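Local coordinates for protein putative short-chain dehydrogenase/reductase (Burkholderia xenovorans, PDB 5IZ4) that probably reduces 3-oxoacyl or related carbonyl substrates, as a Rossmann-fold short-chain dehydrogenase/reductase, and binds ADP in its nucleotide pocket, at residues Arg234-Ala239 with Ala262-Leu267; Gly103-Ile108 with Gly168-Tyr173. One frame throughout, in Å; residues are numbered along the deposited sequence.

Contact 1: Arg234-Ala239 with Ala262-Leu267; sequences RVSRPA and AENGLL
Asn-264 reaches against the extended residues Arg-234 to Ser-236 with the end of its amide. Its OD1 accepts from Arg-234 NH1 at 2.9 Å, on a lone pair in the carbonyl plane and close to the guanidinium plane. The arginine chain crosses the asparagine side chain at about a right angle and bends at chi3 (-61°), while its CG and CD also lie against the same oxygen. NH2 of Arg-234 has a further partner, a salt bridge with Glu-240, which ties the guanidinium to helix 238-250. On the amide's other branch, ND2 merely lies close to Ser-236 OG, at 3.2 Å. A water joins that OG to Ala-262 O, and Glu-240 also binds the hydroxyl, a small group well suited to this buried place. Asn-264 sits at phi 62°, a left-handed conformation asparagine tolerates well, and Gly-265 follows with a positive phi too. The carboxylate of Glu-263 takes the N-H groups of Gly-265 and Leu-267. Pro-253 and Ala-254 of a neighbouring subunit pack against this region. Glu-263 to Leu-266 forms a type I' turn after strand 259-262 of the Rossmann sheet, and Arg-234 to Ser-236 leads into helix 238-250 beside it, at a subunit interface.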
# COMPACT_ATOMS: atom_id res chain seq x y z
N ARG A 234 3.37 -20.59 12.98
CA ARG A 234 3.16 -21.71 12.07
C ARG A 234 3.80 -21.37 10.74
O ARG A 234 4.15 -20.22 10.47
CB ARG A 234 1.67 -22.01 11.87
CG ARG A 234 0.96 -20.90 11.10
CD ARG A 234 -0.56 -21.07 11.06
NE ARG A 234 -0.97 -22.31 10.40
CZ ARG A 234 -1.11 -22.46 9.08
NH1 ARG A 234 -0.85 -21.45 8.25
NH2 ARG A 234 -1.50 -23.63 8.59
N VAL A 235 3.92 -22.39 9.89
CA VAL A 235 4.22 -22.20 8.47
C VAL A 235 3.03 -22.69 7.66
O VAL A 235 2.18 -23.44 8.14
CB VAL A 235 5.50 -22.93 8.05
CG1 VAL A 235 6.66 -22.44 8.88
CG2 VAL A 235 5.33 -24.44 8.22
N SER A 236 2.97 -22.27 6.40
CA SER A 236 1.92 -22.73 5.50
C SER A 236 2.31 -24.04 4.83
O SER A 236 3.49 -24.32 4.61
CB SER A 236 1.62 -21.69 4.41
OG SER A 236 1.01 -20.54 4.96
N ARG A 237 1.31 -24.84 4.52
CA ARG A 237 1.50 -25.98 3.64
C ARG A 237 0.90 -25.66 2.28
O ARG A 237 0.05 -24.78 2.16
CB ARG A 237 0.88 -27.25 4.24
CG ARG A 237 1.72 -27.78 5.40
CD ARG A 237 1.05 -28.91 6.15
NE ARG A 237 1.36 -30.22 5.58
CZ ARG A 237 2.46 -30.91 5.84
NH1 ARG A 237 3.39 -30.42 6.65
NH2 ARG A 237 2.65 -32.10 5.28
N PRO A 238 1.37 -26.31 1.21
CA PRO A 238 0.89 -25.92 -0.13
C PRO A 238 -0.62 -25.95 -0.28
O PRO A 238 -1.16 -25.09 -0.98
CB PRO A 238 1.56 -26.95 -1.05
CG PRO A 238 2.81 -27.32 -0.33
CD PRO A 238 2.47 -27.29 1.14
N ALA A 239 -1.31 -26.88 0.39
CA ALA A 239 -2.77 -26.99 0.27
C ALA A 239 -3.49 -25.69 0.60
O ALA A 239 -4.52 -25.38 -0.01
CB ALA A 239 -3.28 -28.11 1.16
N ALA A 262 -0.73 -14.25 2.24
CA ALA A 262 -1.02 -15.35 3.16
C ALA A 262 0.34 -15.76 3.73
O ALA A 262 1.02 -16.63 3.18
CB ALA A 262 -1.73 -16.50 2.44
N GLU A 263 0.75 -15.08 4.81
CA GLU A 263 2.13 -15.16 5.25
C GLU A 263 2.25 -15.30 6.76
O GLU A 263 3.31 -14.99 7.32
CB GLU A 263 2.93 -13.92 4.80
CG GLU A 263 2.16 -12.59 4.76
CD GLU A 263 1.51 -12.21 6.09
OE1 GLU A 263 0.58 -12.92 6.54
OE2 GLU A 263 1.93 -11.19 6.68
N ASN A 264 1.18 -15.74 7.43
CA ASN A 264 1.22 -16.09 8.85
C ASN A 264 1.58 -14.89 9.73
O ASN A 264 2.13 -15.06 10.82
CB ASN A 264 2.17 -17.27 9.07
CG ASN A 264 1.67 -18.51 8.38
OD1 ASN A 264 0.60 -19.01 8.71
ND2 ASN A 264 2.41 -18.99 7.37
N GLY A 265 1.25 -13.69 9.27
CA GLY A 265 1.45 -12.49 10.05
C GLY A 265 2.80 -11.82 9.90
O GLY A 265 3.05 -10.82 10.58
N LEU A 266 3.69 -12.33 9.05
CA LEU A 266 5.04 -11.76 8.99
C LEU A 266 5.02 -10.27 8.68
O LEU A 266 5.90 -9.53 9.15
CB LEU A 266 5.89 -12.51 7.95
CG LEU A 266 6.41 -13.88 8.40
CD1 LEU A 266 7.04 -14.62 7.22
CD2 LEU A 266 7.41 -13.74 9.54
N LEU A 267 4.04 -9.80 7.90
CA LEU A 267 3.97 -8.37 7.59
C LEU A 267 3.70 -7.53 8.82
O LEU A 267 3.99 -6.32 8.81
CB LEU A 267 2.89 -8.10 6.53
CG LEU A 267 3.20 -8.56 5.10
CD1 LEU A 267 1.91 -8.60 4.29
CD2 LEU A 267 4.23 -7.63 4.46
O HOH W 1 3.11 -18.64 4.17

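Contact 2: Gly103-Ile108 with Gly168-Tyr173; sequences GTTRVI and GSSIAY. With ADP (adenosine-5'-diphosphate), chain B.
Thr-105 turns OG1 anti to its backbone N (chi1 -169°), and Ser-169 lifts OG between its N and carbonyl carbon (chi1 48°); the two hydroxyls thus meet in a hydrogen bond of 2.6 Å between Thr-105 OG1 and Ser-169 OG. Ser-169 OG also lies over one face of the Tyr-173 ring, near its rim. Thr-105 CB comes obliquely to Tyr-173 CD1 at 3.3 Å, and Thr-104 O approaches the ring edge in plane, 3.6 Å from Tyr-173 CD1. Farther along, Ile-108 N donates to Ser-169 O at 3.0 Å in a fairly straight bond (160°), and Val-107 CA offers a CA-H...O contact to the same oxygen. Ser-170 suits the N-cap of helix 171-191: its OG accepts from Tyr-173 N at 2.9 Å and donates to a water that in turn donates to Arg-106 O. A second water links Ile-108 O with Ile-171 N in the first turn. At the far end Gly-103 N bonds O4' of ADP. Tyr-173 opens a Tyr-Ala-Ala-Ser-Lys sequence, the YxxxK motif of the family. Small hydroxyl side chains, backbone groups and waters, rather than charges, make this joint; their directional bonds would fix the loop that meets the nucleotide against the helix start, while the tyrosine ring meets its neighbours here by van der Waals contact.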
# COMPACT_ATOMS: atom_id res chain seq x y z
N GLY A 103 7.98 -21.35 -11.51
CA GLY A 103 8.88 -20.32 -11.03
C GLY A 103 10.22 -20.91 -10.67
O GLY A 103 10.39 -22.14 -10.61
N THR A 104 11.19 -20.03 -10.44
CA THR A 104 12.51 -20.48 -10.06
C THR A 104 13.18 -19.44 -9.18
O THR A 104 12.76 -18.28 -9.12
CB THR A 104 13.39 -20.77 -11.29
OG1 THR A 104 14.56 -21.48 -10.88
CG2 THR A 104 13.82 -19.47 -11.95
N THR A 105 14.21 -19.88 -8.47
CA THR A 105 15.04 -18.98 -7.68
C THR A 105 16.35 -19.68 -7.38
O THR A 105 16.59 -20.82 -7.80
CB THR A 105 14.35 -18.55 -6.38
OG1 THR A 105 15.11 -17.48 -5.79
CG2 THR A 105 14.25 -19.71 -5.40
N ARG A 106 17.21 -18.97 -6.66
CA ARG A 106 18.41 -19.54 -6.06
C ARG A 106 18.73 -18.68 -4.85
O ARG A 106 18.68 -17.45 -4.93
CB ARG A 106 19.58 -19.56 -7.05
CG ARG A 106 20.85 -20.13 -6.48
CD ARG A 106 21.74 -20.71 -7.59
NE ARG A 106 22.13 -19.70 -8.57
CZ ARG A 106 23.13 -18.84 -8.41
NH1 ARG A 106 23.84 -18.86 -7.28
NH2 ARG A 106 23.42 -17.96 -9.36
N VAL A 107 19.03 -19.33 -3.72
CA VAL A 107 19.30 -18.58 -2.49
C VAL A 107 20.64 -17.87 -2.62
O VAL A 107 21.68 -18.52 -2.80
CB VAL A 107 19.28 -19.50 -1.27
CG1 VAL A 107 19.65 -18.71 -0.01
CG2 VAL A 107 17.92 -20.15 -1.10
N ILE A 108 20.61 -16.54 -2.53
CA ILE A 108 21.81 -15.69 -2.51
C ILE A 108 21.54 -14.58 -1.50
O ILE A 108 20.57 -13.84 -1.69
CB ILE A 108 22.11 -15.08 -3.88
CG1 ILE A 108 22.16 -16.15 -4.98
CG2 ILE A 108 23.41 -14.30 -3.83
CD1 ILE A 108 22.16 -15.55 -6.38
N GLY A 168 13.19 -12.51 0.94
CA GLY A 168 13.11 -13.70 0.12
C GLY A 168 14.47 -14.26 -0.27
O GLY A 168 15.53 -13.80 0.16
N SER A 169 14.41 -15.27 -1.14
CA SER A 169 15.59 -16.10 -1.41
C SER A 169 16.73 -15.30 -2.04
O SER A 169 17.91 -15.58 -1.77
CB SER A 169 15.19 -17.28 -2.29
OG SER A 169 14.41 -16.84 -3.38
N SER A 170 16.42 -14.31 -2.87
CA SER A 170 17.46 -13.46 -3.44
C SER A 170 16.83 -12.15 -3.88
O SER A 170 15.61 -12.04 -4.04
CB SER A 170 18.14 -14.11 -4.65
OG SER A 170 17.34 -13.97 -5.82
N ILE A 171 17.69 -11.15 -4.09
CA ILE A 171 17.18 -9.86 -4.55
C ILE A 171 16.65 -9.98 -5.99
O ILE A 171 15.72 -9.26 -6.37
CB ILE A 171 18.26 -8.78 -4.41
CG1 ILE A 171 17.64 -7.38 -4.52
CG2 ILE A 171 19.39 -8.97 -5.43
CD1 ILE A 171 18.65 -6.25 -4.40
N ALA A 172 17.22 -10.89 -6.79
CA ALA A 172 16.69 -11.12 -8.14
C ALA A 172 15.30 -11.75 -8.07
O ALA A 172 14.42 -11.42 -8.88
CB ALA A 172 17.64 -12.00 -8.95
N TYR A 173 15.09 -12.65 -7.12
CA TYR A 173 13.77 -13.24 -6.93
C TYR A 173 12.78 -12.19 -6.47
O TYR A 173 11.67 -12.07 -7.01
CB TYR A 173 13.87 -14.39 -5.92
CG TYR A 173 12.57 -15.07 -5.60
CD1 TYR A 173 12.08 -16.10 -6.40
CD2 TYR A 173 11.82 -14.70 -4.48
CE1 TYR A 173 10.89 -16.74 -6.10
CE2 TYR A 173 10.63 -15.34 -4.17
CZ TYR A 173 10.17 -16.36 -4.98
OH TYR A 173 8.98 -16.99 -4.68
PB ADP B . 6.44 -23.64 -4.80
O1B ADP B . 6.39 -22.75 -6.09
O2B ADP B . 5.38 -24.78 -4.71
O3B ADP B . 6.75 -22.92 -3.45
PA ADP B . 8.26 -25.45 -6.44
O1A ADP B . 9.79 -25.19 -6.94
O2A ADP B . 8.00 -26.98 -6.22
O3A ADP B . 8.01 -24.46 -5.23
O5' ADP B . 7.49 -24.94 -7.81
C5' ADP B . 8.20 -24.44 -8.95
C4' ADP B . 7.75 -25.32 -10.12
O4' ADP B . 7.99 -24.63 -11.41
C3' ADP B . 8.49 -26.67 -10.22
O3' ADP B . 7.66 -27.69 -10.69
C2' ADP B . 9.55 -26.32 -11.30
O2' ADP B . 9.96 -27.56 -11.88
C1' ADP B . 8.71 -25.50 -12.26
N9 ADP B . 9.56 -24.72 -13.19
C8 ADP B . 10.82 -24.13 -12.97
N7 ADP B . 11.24 -23.53 -14.05
C5 ADP B . 10.26 -23.71 -15.00
C6 ADP B . 10.15 -23.31 -16.32
N6 ADP B . 11.14 -22.59 -16.90
N1 ADP B . 9.05 -23.64 -17.01
C2 ADP B . 8.09 -24.36 -16.41
N3 ADP B . 8.12 -24.79 -15.16
C4 ADP B . 9.21 -24.45 -14.47
O HOH W 2 18.38 -15.94 -7.32
O HOH W 3 20.49 -11.72 -3.47

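Contact 1 is buried and contact 2 partly buried, their centres 18 Å apart and their nearest atoms about 9 Å, without touching. Each joins a loop that follows a parallel strand to the approach to a helix: 259-262, an edge strand of the sheet within the chain, with helix 238-250 in contact 1, and 97-100, inside the sheet, with helix 171-191 in contact 2. The chemistry follows the place. Contact 1, bordering a neighbouring subunit, crosses by an amide-guanidinium bond and a water between a hydroxyl and a carbonyl, with Glu-240 as an outside partner. Contact 2 uses hydroxyls, backbone groups and waters, and touches the ADP through Gly-103.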